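Local coordinates for protein putative NADH-flavin reductase (Lactobacillus casei ATCC 334, PDB 3H2S) that binds NADPH in a Rossmann-type fold and is probably an oxidoreductase that uses this dinucleotide, perhaps as a flavin reductase, at residues A15-A18 with E19-R23; W131-G134 with A135-Y139; S185-T189 with G190-L194. All coordinates share one frame; numbering follows the deposited sequence.

Interaction 1: A15-A18 with E19-R23; sequences AIVA and EARRR
Val17 lays its CG1 methyl beside the aliphatic part of Arg21, one turn further along helix 11-22, with CG1 4.0 Å from Arg21 CD. This helix is the first crossover of the Rossmann fold, linking the parallel strands 2-6 and 26-31 in a beta-alpha-beta unit. Val17 sends CG1 anti to the backbone N (chi1 169°), which places that branch beside its own carbonyl carbon and on the side of the following turn. The Arg21 chain passes over the Val17 carbonyl, its CG 3.4 Å from Val17 O, before bending at chi3. The backbone beneath is regular: Glu19, Ala20, Arg21 and Arg22 each donate their N-H to the carbonyl four residues back, the bond from Ala20 N to Ile16 O measuring 2.8 Å.

Burial divides the turn. Ile16, Val17 and Ala20 face the sheet, touching Val5, Ile3 and Val27 between them, whereas Ala18, Arg21 and Arg22 are exposed. Glu19 lies against Leu194 and Leu197 of helix 189-201, yet its carboxylate is held by two arginines at the end of the helix. Arg22 NE reaches OE1 of Glu19 at 3.2 Å from the syn side, 32° out of the carboxylate plane, while Arg22 NH2 makes a weak bond to Glu19 OE2. Arg23, the first residue to leave helical geometry, comes from another direction. Its NH1 also forms salt bridges with Asp198 and Glu201, so its positive charge is shared between two helices. This setting would be expected to keep Glu19 ionised despite its burial. Arg23 NE meets the anti lone pair of Glu19 OE2 at 2.6 Å, with that oxygen in the guanidinium plane.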
loop_
_atom_site.group_PDB
_atom_site.type_symbol
_atom_site.label_atom_id
_atom_site.label_comp_id
_atom_site.label_asym_id
_atom_site.label_seq_id
_atom_site.Cartn_x
_atom_site.Cartn_y
_atom_site.Cartn_z
ATOM N N ALA A 15 23.608 -7.661 -9.274
ATOM C CA ALA A 15 24.648 -6.636 -9.284
ATOM C C ALA A 15 24.772 -6.010 -7.894
ATOM O O ALA A 15 25.881 -5.731 -7.420
ATOM C CB ALA A 15 24.321 -5.578 -10.309
ATOM N N ILE A 16 23.624 -5.784 -7.255
ATOM C CA ILE A 16 23.575 -5.261 -5.884
ATOM C C ILE A 16 24.221 -6.226 -4.888
ATOM O O ILE A 16 24.991 -5.814 -4.012
ATOM C CB ILE A 16 22.128 -4.971 -5.448
ATOM C CG1 ILE A 16 21.547 -3.819 -6.299
ATOM C CG2 ILE A 16 22.078 -4.649 -3.958
ATOM C CD1 ILE A 16 20.012 -3.849 -6.429
ATOM N N VAL A 17 23.937 -7.518 -5.044
ATOM C CA VAL A 17 24.544 -8.526 -4.172
ATOM C C VAL A 17 26.062 -8.505 -4.293
ATOM O O VAL A 17 26.773 -8.434 -3.284
ATOM C CB VAL A 17 24.005 -9.952 -4.455
ATOM C CG1 VAL A 17 24.857 -11.008 -3.722
ATOM C CG2 VAL A 17 22.549 -10.064 -4.026
ATOM N N ALA A 18 26.557 -8.402 -5.529
ATOM C CA ALA A 18 27.995 -8.381 -5.776
ATOM C C ALA A 18 28.656 -7.134 -5.183
ATOM O O ALA A 18 29.696 -7.222 -4.519
ATOM C CB ALA A 18 28.279 -8.469 -7.285
ATOM N N GLU A 19 28.032 -5.982 -5.388
ATOM C CA GLU A 19 28.581 -4.728 -4.885
ATOM C C GLU A 19 28.554 -4.734 -3.358
ATOM O O GLU A 19 29.485 -4.252 -2.713
ATOM C CB GLU A 19 27.799 -3.524 -5.424
ATOM C CG GLU A 19 28.354 -2.166 -4.948
ATOM C CD GLU A 19 29.779 -1.905 -5.442
ATOM O OE1 GLU A 19 30.204 -2.570 -6.417
ATOM O OE2 GLU A 19 30.480 -1.046 -4.848
ATOM N N ALA A 20 27.471 -5.252 -2.783
ATOM C CA ALA A 20 27.378 -5.402 -1.332
ATOM C C ALA A 20 28.515 -6.243 -0.766
ATOM O O ALA A 20 29.092 -5.890 0.265
ATOM C CB ALA A 20 26.036 -5.990 -0.940
ATOM N N ARG A 21 28.801 -7.374 -1.414
ATOM C CA ARG A 21 29.865 -8.264 -0.964
ATOM C C ARG A 21 31.223 -7.615 -1.145
ATOM O O ARG A 21 32.118 -7.786 -0.297
ATOM C CB ARG A 21 29.825 -9.601 -1.711
ATOM C CG ARG A 21 28.638 -10.456 -1.324
ATOM C CD ARG A 21 28.535 -11.681 -2.223
ATOM N NE ARG A 21 29.335 -12.787 -1.710
ATOM C CZ ARG A 21 30.078 -13.583 -2.467
ATOM N NH1 ARG A 21 30.133 -13.391 -3.780
ATOM N NH2 ARG A 21 30.735 -14.592 -1.910
ATOM N N ARG A 22 31.394 -6.892 -2.252
ATOM C CA ARG A 22 32.659 -6.180 -2.481
ATOM C C ARG A 22 32.910 -5.212 -1.324
ATOM O O ARG A 22 34.046 -5.054 -0.858
ATOM C CB ARG A 22 32.630 -5.411 -3.807
ATOM C CG ARG A 22 33.961 -4.733 -4.142
ATOM C CD ARG A 22 33.958 -4.149 -5.556
ATOM N NE ARG A 22 33.336 -2.822 -5.613
ATOM C CZ ARG A 22 33.809 -1.731 -5.012
ATOM N NH1 ARG A 22 34.844 -1.808 -4.185
ATOM N NH2 ARG A 22 33.167 -0.577 -5.137
ATOM N N ARG A 23 31.826 -4.627 -0.821
ATOM C CA ARG A 23 31.916 -3.590 0.200
ATOM C C ARG A 23 31.837 -4.153 1.616
ATOM O O ARG A 23 31.625 -3.405 2.571
ATOM C CB ARG A 23 30.803 -2.559 -0.016
ATOM C CG ARG A 23 31.025 -1.693 -1.227
ATOM C CD ARG A 23 30.058 -0.508 -1.232
ATOM N NE ARG A 23 30.073 0.144 -2.533
ATOM C CZ ARG A 23 29.620 1.371 -2.761
ATOM N NH1 ARG A 23 29.297 2.170 -1.746
ATOM N NH2 ARG A 23 29.625 1.841 -3.996
#

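Interaction 2: W131-G134 with A135-Y139; sequences WYDG and ALYQY. With NDP (NADPH dihydro-nicotinamide-adenine-dinucleotide phosphate), chain C.
Asp133 points OD1 at the rim of the Tyr137 ring, 3.4 Å from Tyr137 CD1 and in the ring plane, the carboxylate standing 83° to the ring. The other oxygen, OD2, accepts from the backbone N of Gly79, while Tyr137 packs on Tyr80 and Leu83 of helix 80-91 and on Met147 of the second subunit. On the other faces of the helix aromatic groups also meet their neighbours one turn on. Trp131 has CG wedged between its backbone N and carbonyl carbon (chi1 52°), and this brings the six-membered part of the indole edge-on to Ala135, with CE3 4.0 Å from Ala135 CB; one ring face lies over Tyr132 CB. Tyr132 passes Leu136 at a slant, its CE2 4.1 Å from Leu136 CB.

Residues 131-139 cover the first turns of helix 132-145, on the cofactor-binding side of the Rossmann fold, and successive N-H groups from Ala135 to Gln138 bond to carbonyls four residues earlier. Gly134, having no side chain, presents just its carbonyl to Gln138, N to O 2.9 Å.

Gln138 turns its carboxamide to the nicotinamide-side ribose of NADPH and grips both hydroxyls: OE1 accepts from O2D of the cofactor at 2.7 Å, and NE2 donates to O3D at 3.1 Å. Its CG stands anti to the carbonyl carbon (chi1 -75°), which carries the chain past the Gly134 carbonyl before the bend at chi2 takes it to the cofactor. With an alanine here, O2D and O3D would probably lose both bonds and the ribose would be held less firmly. NE2 is also hydrogen-bonded to Glu141 OE1, a second-shell partner that would help fix the turn of the amide.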
loop_
_atom_site.group_PDB
_atom_site.type_symbol
_atom_site.label_atom_id
_atom_site.label_comp_id
_atom_site.label_asym_id
_atom_site.label_seq_id
_atom_site.Cartn_x
_atom_site.Cartn_y
_atom_site.Cartn_z
ATOM N N TRP A 131 4.286 -2.493 -21.663
ATOM C CA TRP A 131 5.115 -1.921 -20.602
ATOM C C TRP A 131 4.310 -1.035 -19.663
ATOM O O TRP A 131 4.791 -0.655 -18.595
ATOM C CB TRP A 131 6.289 -1.126 -21.177
ATOM C CG TRP A 131 5.880 -0.091 -22.192
ATOM C CD1 TRP A 131 5.945 -0.208 -23.550
ATOM C CD2 TRP A 131 5.359 1.220 -21.928
ATOM N NE1 TRP A 131 5.533 0.960 -24.151
ATOM C CE2 TRP A 131 5.163 1.851 -23.176
ATOM C CE3 TRP A 131 5.098 1.946 -20.758
ATOM C CZ2 TRP A 131 4.685 3.158 -23.286
ATOM C CZ3 TRP A 131 4.624 3.240 -20.868
ATOM C CH2 TRP A 131 4.413 3.831 -22.122
ATOM N N TYR A 132 3.115 -0.645 -20.098
ATOM C CA TYR A 132 2.364 0.371 -19.384
ATOM C C TYR A 132 1.929 -0.090 -17.998
ATOM O O TYR A 132 2.008 0.656 -17.035
ATOM C CB TYR A 132 1.144 0.816 -20.197
ATOM C CG TYR A 132 0.444 1.992 -19.578
ATOM C CD1 TYR A 132 0.995 3.271 -19.645
ATOM C CD2 TYR A 132 -0.702 1.811 -18.819
ATOM C CE1 TYR A 132 0.372 4.349 -19.020
ATOM C CE2 TYR A 132 -1.313 2.865 -18.182
ATOM C CZ TYR A 132 -0.787 4.136 -18.301
ATOM O OH TYR A 132 -1.409 5.181 -17.653
ATOM N N ASP A 133 1.352 -1.279 -17.921
ATOM C CA ASP A 133 0.875 -1.813 -16.642
ATOM C C ASP A 133 1.931 -1.662 -15.532
ATOM O O ASP A 133 1.660 -1.104 -14.460
ATOM C CB ASP A 133 0.467 -3.281 -16.847
ATOM C CG ASP A 133 0.053 -3.978 -15.564
ATOM O OD1 ASP A 133 -0.654 -3.383 -14.711
ATOM O OD2 ASP A 133 0.312 -5.190 -15.495
ATOM N N GLY A 134 3.143 -2.147 -15.788
ATOM C CA GLY A 134 4.227 -1.980 -14.825
ATOM C C GLY A 134 4.617 -0.540 -14.553
ATOM O O GLY A 134 4.837 -0.177 -13.397
ATOM N N ALA A 135 4.698 0.284 -15.605
ATOM C CA ALA A 135 5.035 1.703 -15.447
ATOM C C ALA A 135 4.013 2.439 -14.557
ATOM O O ALA A 135 4.378 3.212 -13.663
ATOM C CB ALA A 135 5.143 2.385 -16.826
ATOM N N LEU A 136 2.728 2.190 -14.796
ATOM C CA LEU A 136 1.672 2.779 -13.977
ATOM C C LEU A 136 1.853 2.403 -12.505
ATOM O O LEU A 136 1.853 3.257 -11.616
ATOM C CB LEU A 136 0.303 2.321 -14.482
ATOM C CG LEU A 136 -0.905 2.799 -13.666
ATOM C CD1 LEU A 136 -1.011 4.333 -13.710
ATOM C CD2 LEU A 136 -2.178 2.118 -14.178
ATOM N N TYR A 137 2.003 1.118 -12.233
ATOM C CA TYR A 137 2.071 0.692 -10.839
ATOM C C TYR A 137 3.357 1.098 -10.123
ATOM O O TYR A 137 3.345 1.318 -8.913
ATOM C CB TYR A 137 1.796 -0.801 -10.713
ATOM C CG TYR A 137 0.322 -1.097 -10.671
ATOM C CD1 TYR A 137 -0.331 -1.682 -11.764
ATOM C CD2 TYR A 137 -0.405 -0.856 -9.521
ATOM C CE1 TYR A 137 -1.686 -1.998 -11.703
ATOM C CE2 TYR A 137 -1.748 -1.187 -9.439
ATOM C CZ TYR A 137 -2.381 -1.759 -10.525
ATOM O OH TYR A 137 -3.700 -2.105 -10.402
ATOM N N GLN A 138 4.437 1.299 -10.875
ATOM C CA GLN A 138 5.653 1.874 -10.291
ATOM C C GLN A 138 5.525 3.362 -10.021
ATOM O O GLN A 138 6.145 3.889 -9.092
ATOM C CB GLN A 138 6.882 1.602 -11.160
ATOM C CG GLN A 138 7.347 0.189 -11.059
ATOM C CD GLN A 138 8.851 0.083 -11.058
ATOM O OE1 GLN A 138 9.479 0.137 -12.110
ATOM N NE2 GLN A 138 9.431 -0.139 -9.882
ATOM N N TYR A 139 4.757 4.054 -10.861
ATOM C CA TYR A 139 4.394 5.426 -10.563
ATOM C C TYR A 139 3.600 5.472 -9.243
ATOM O O TYR A 139 3.902 6.257 -8.361
ATOM C CB TYR A 139 3.568 6.001 -11.715
ATOM C CG TYR A 139 2.961 7.349 -11.404
ATOM C CD1 TYR A 139 3.766 8.446 -11.163
ATOM C CD2 TYR A 139 1.586 7.492 -11.242
ATOM C CE1 TYR A 139 3.210 9.686 -10.823
ATOM C CE2 TYR A 139 1.023 8.732 -10.967
ATOM C CZ TYR A 139 1.839 9.825 -10.779
ATOM O OH TYR A 139 1.283 11.048 -10.458
HETATM P PA NDP C . 14.589 -8.715 -13.311
HETATM O O1A NDP C . 13.486 -8.962 -14.381
HETATM O O2A NDP C . 15.992 -9.089 -13.645
HETATM O O5B NDP C . 13.910 -9.752 -12.156
HETATM C C5B NDP C . 13.787 -9.033 -10.902
HETATM C C4B NDP C . 13.566 -10.049 -9.715
HETATM O O4B NDP C . 12.174 -10.224 -9.542
HETATM C C3B NDP C . 14.122 -11.480 -10.024
HETATM O O3B NDP C . 14.964 -11.800 -8.961
HETATM C C2B NDP C . 12.806 -12.361 -10.009
HETATM O O2B NDP C . 12.934 -13.672 -9.582
HETATM C C1B NDP C . 11.955 -11.503 -9.023
HETATM N N9A NDP C . 10.521 -11.790 -9.190
HETATM C C8A NDP C . 9.773 -11.475 -10.354
HETATM N N7A NDP C . 8.484 -11.807 -10.249
HETATM C C5A NDP C . 8.368 -12.337 -8.947
HETATM C C6A NDP C . 7.236 -12.824 -8.270
HETATM N N6A NDP C . 6.045 -12.860 -8.931
HETATM N N1A NDP C . 7.428 -13.529 -7.097
HETATM C C2A NDP C . 8.660 -13.424 -6.516
HETATM N N3A NDP C . 9.783 -12.800 -6.982
HETATM C C4A NDP C . 9.617 -12.328 -8.264
HETATM O O3 NDP C . 14.465 -7.145 -13.221
HETATM P PN NDP C . 15.400 -5.825 -13.354
HETATM O O1N NDP C . 16.675 -6.050 -12.518
HETATM O O2N NDP C . 15.664 -5.731 -14.826
HETATM O O5D NDP C . 14.659 -4.510 -12.731
HETATM C C5D NDP C . 14.830 -4.113 -11.367
HETATM C C4D NDP C . 14.021 -2.819 -11.165
HETATM O O4D NDP C . 14.421 -1.951 -12.213
HETATM C C3D NDP C . 12.468 -2.920 -11.207
HETATM O O3D NDP C . 11.909 -2.008 -10.335
HETATM C C2D NDP C . 12.195 -2.584 -12.719
HETATM O O2D NDP C . 10.925 -2.011 -12.894
HETATM C C1D NDP C . 13.286 -1.467 -12.891
HETATM N N1N NDP C . 13.487 -1.134 -14.300
HETATM C C2N NDP C . 13.077 0.205 -14.707
HETATM C C3N NDP C . 13.075 0.440 -16.218
HETATM C C7N NDP C . 13.156 1.929 -16.509
HETATM O O7N NDP C . 12.508 2.715 -15.833
HETATM N N7N NDP C . 13.833 2.351 -17.644
HETATM C C4N NDP C . 13.973 -0.404 -17.098
HETATM C C5N NDP C . 14.073 -1.850 -16.683
HETATM C C6N NDP C . 13.894 -2.186 -15.219
HETATM P P2B NDP C . 13.530 -14.812 -10.583
HETATM O O1X NDP C . 15.067 -14.552 -10.788
HETATM O O2X NDP C . 13.488 -16.162 -9.776
HETATM O O3X NDP C . 12.811 -14.858 -11.888
#

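Interaction 3: S185-T189 with G190-L194; sequences SHITT and GNMAL
The chain arrives extended through Ile187 and Thr188, whose psi of 157° still belongs to a strand-like conformation, and turns helical at Thr189, where helix 189-201 begins. Thr188 occupies the N-cap. Its OG1 is set between the backbone N and the carbonyl carbon (chi1 64°), and from there accepts the N-H of Asn191 at 3.1 Å, with an angle of 154° at the hydrogen. The carbonyl oxygen of Thr188 takes the first full helical bond, from Met192 N at 2.9 Å and nearly straight, and Thr189 O follows with Ala193 N. The same OG1 is hydrogen-bonded to Pro166 O.

Ile187, just before the cap, sends its CG1 branch forward against the first turn: CG1 is anti to the backbone N, and CD1 comes to 3.4 Å from Asn191 CB. CG1 lies 4.3 Å from CB of Met192, a selenomethionine, and the two residues fill the space against strands 153-158 and 209-214 together, both touching Pro158 and Val212. Asn191 is buried, and its amide is held at both ends, OD1 by Thr168 N and ND2 by Asp214 OD1, the same carboxylate oxygen that accepts from Thr188 N.

With the side-chain oxygen of Thr188 occupying the N-H of Asn191 and Asp214 receiving both Thr188 N and Asn191 ND2, the N-H groups of Thr188 and Asn191 and the Asn191 amide each have a partner, and the negative charge of Asp214 near the N-terminal end would probably be favoured by the helix dipole.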
loop_
_atom_site.group_PDB
_atom_site.type_symbol
_atom_site.label_atom_id
_atom_site.label_comp_id
_atom_site.label_asym_id
_atom_site.label_seq_id
_atom_site.Cartn_x
_atom_site.Cartn_y
_atom_site.Cartn_z
ATOM N N SER A 185 20.119 8.327 -22.491
ATOM C CA SER A 185 19.795 8.264 -21.080
ATOM C C SER A 185 19.862 6.807 -20.624
ATOM O O SER A 185 19.000 6.007 -20.974
ATOM C CB SER A 185 18.397 8.849 -20.860
ATOM O OG SER A 185 17.969 8.644 -19.533
ATOM N N HIS A 186 20.953 6.439 -19.949
ATOM C CA HIS A 186 21.161 5.043 -19.579
ATOM C C HIS A 186 21.947 4.900 -18.287
ATOM O O HIS A 186 22.723 5.786 -17.914
ATOM C CB HIS A 186 21.852 4.266 -20.712
ATOM C CG HIS A 186 23.071 4.947 -21.258
ATOM N ND1 HIS A 186 24.289 4.916 -20.617
ATOM C CD2 HIS A 186 23.236 5.753 -22.335
ATOM C CE1 HIS A 186 25.175 5.593 -21.325
ATOM N NE2 HIS A 186 24.556 6.127 -22.363
ATOM N N ILE A 187 21.683 3.803 -17.583
ATOM C CA ILE A 187 22.433 3.424 -16.398
ATOM C C ILE A 187 22.609 1.908 -16.413
ATOM O O ILE A 187 21.663 1.182 -16.704
ATOM C CB ILE A 187 21.691 3.849 -15.105
ATOM C CG1 ILE A 187 22.483 3.424 -13.859
ATOM C CG2 ILE A 187 20.311 3.198 -15.046
ATOM C CD1 ILE A 187 23.476 4.446 -13.378
ATOM N N THR A 188 23.837 1.441 -16.194
ATOM C CA THR A 188 24.094 0.009 -16.100
ATOM C C THR A 188 23.654 -0.567 -14.760
ATOM O O THR A 188 23.572 0.147 -13.751
ATOM C CB THR A 188 25.582 -0.340 -16.353
ATOM O OG1 THR A 188 26.402 0.242 -15.315
ATOM C CG2 THR A 188 26.029 0.202 -17.716
ATOM N N THR A 189 23.403 -1.874 -14.744
ATOM C CA THR A 189 23.143 -2.568 -13.491
ATOM C C THR A 189 24.288 -2.364 -12.491
ATOM O O THR A 189 24.052 -2.220 -11.296
ATOM C CB THR A 189 22.889 -4.079 -13.721
ATOM O OG1 THR A 189 23.945 -4.623 -14.505
ATOM C CG2 THR A 189 21.583 -4.292 -14.466
ATOM N N GLY A 190 25.528 -2.329 -12.982
ATOM C CA GLY A 190 26.678 -2.101 -12.106
ATOM C C GLY A 190 26.658 -0.729 -11.450
ATOM O O GLY A 190 26.881 -0.602 -10.244
ATOM N N ASN A 191 26.328 0.293 -12.229
ATOM C CA ASN A 191 26.298 1.669 -11.720
ATOM C C ASN A 191 25.111 1.975 -10.808
ATOM O O ASN A 191 25.268 2.624 -9.760
ATOM C CB ASN A 191 26.354 2.668 -12.883
ATOM C CG ASN A 191 27.766 2.939 -13.327
ATOM O OD1 ASN A 191 28.694 2.848 -12.523
ATOM N ND2 ASN A 191 27.959 3.131 -14.633
HETATM N N MSE A 192 23.971 1.356 -11.112
HETATM C CA MSE A 192 22.849 1.360 -10.185
HETATM C C MSE A 192 23.262 0.735 -8.853
HETATM O O MSE A 192 22.918 1.258 -7.790
HETATM C CB MSE A 192 21.636 0.617 -10.782
HETATM C CG MSE A 192 20.481 0.462 -9.805
HETATM SE SE MSE A 192 19.706 2.189 -9.245
HETATM C CE MSE A 192 18.777 2.638 -10.902
ATOM N N ALA A 193 24.010 -0.365 -8.909
ATOM C CA ALA A 193 24.497 -0.996 -7.684
ATOM C C ALA A 193 25.388 -0.036 -6.874
ATOM O O ALA A 193 25.269 0.030 -5.652
ATOM C CB ALA A 193 25.252 -2.304 -7.989
ATOM N N LEU A 194 26.297 0.661 -7.554
ATOM C CA LEU A 194 27.123 1.686 -6.901
ATOM C C LEU A 194 26.249 2.690 -6.168
ATOM O O LEU A 194 26.520 3.040 -5.021
ATOM C CB LEU A 194 28.000 2.444 -7.916
ATOM C CG LEU A 194 29.192 1.748 -8.579
ATOM C CD1 LEU A 194 30.040 2.780 -9.333
ATOM C CD2 LEU A 194 30.035 0.993 -7.556
#

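Overall arrangement
From the N terminus, interaction 1 lies on helix 11-22, the first crossover of the Rossmann fold, between strands 2-6 and 26-31. Interaction 2 follows on helix 132-145, beside the bound NADPH, and interaction 3 comes last, where the loop after strand 170-173 enters helix 189-201. In each, the two segments follow one another directly, so none closes a long loop; the three run in series without nesting or crossing. Interactions 1 and 3 touch, their centres about 13 Å apart: Ala15 meets Thr189 and Ala193, and Glu19 meets Leu194, joining the two helices. Interaction 2 is separate, its centre about 28 Å from that of interaction 1 and about 20 Å from that of interaction 3.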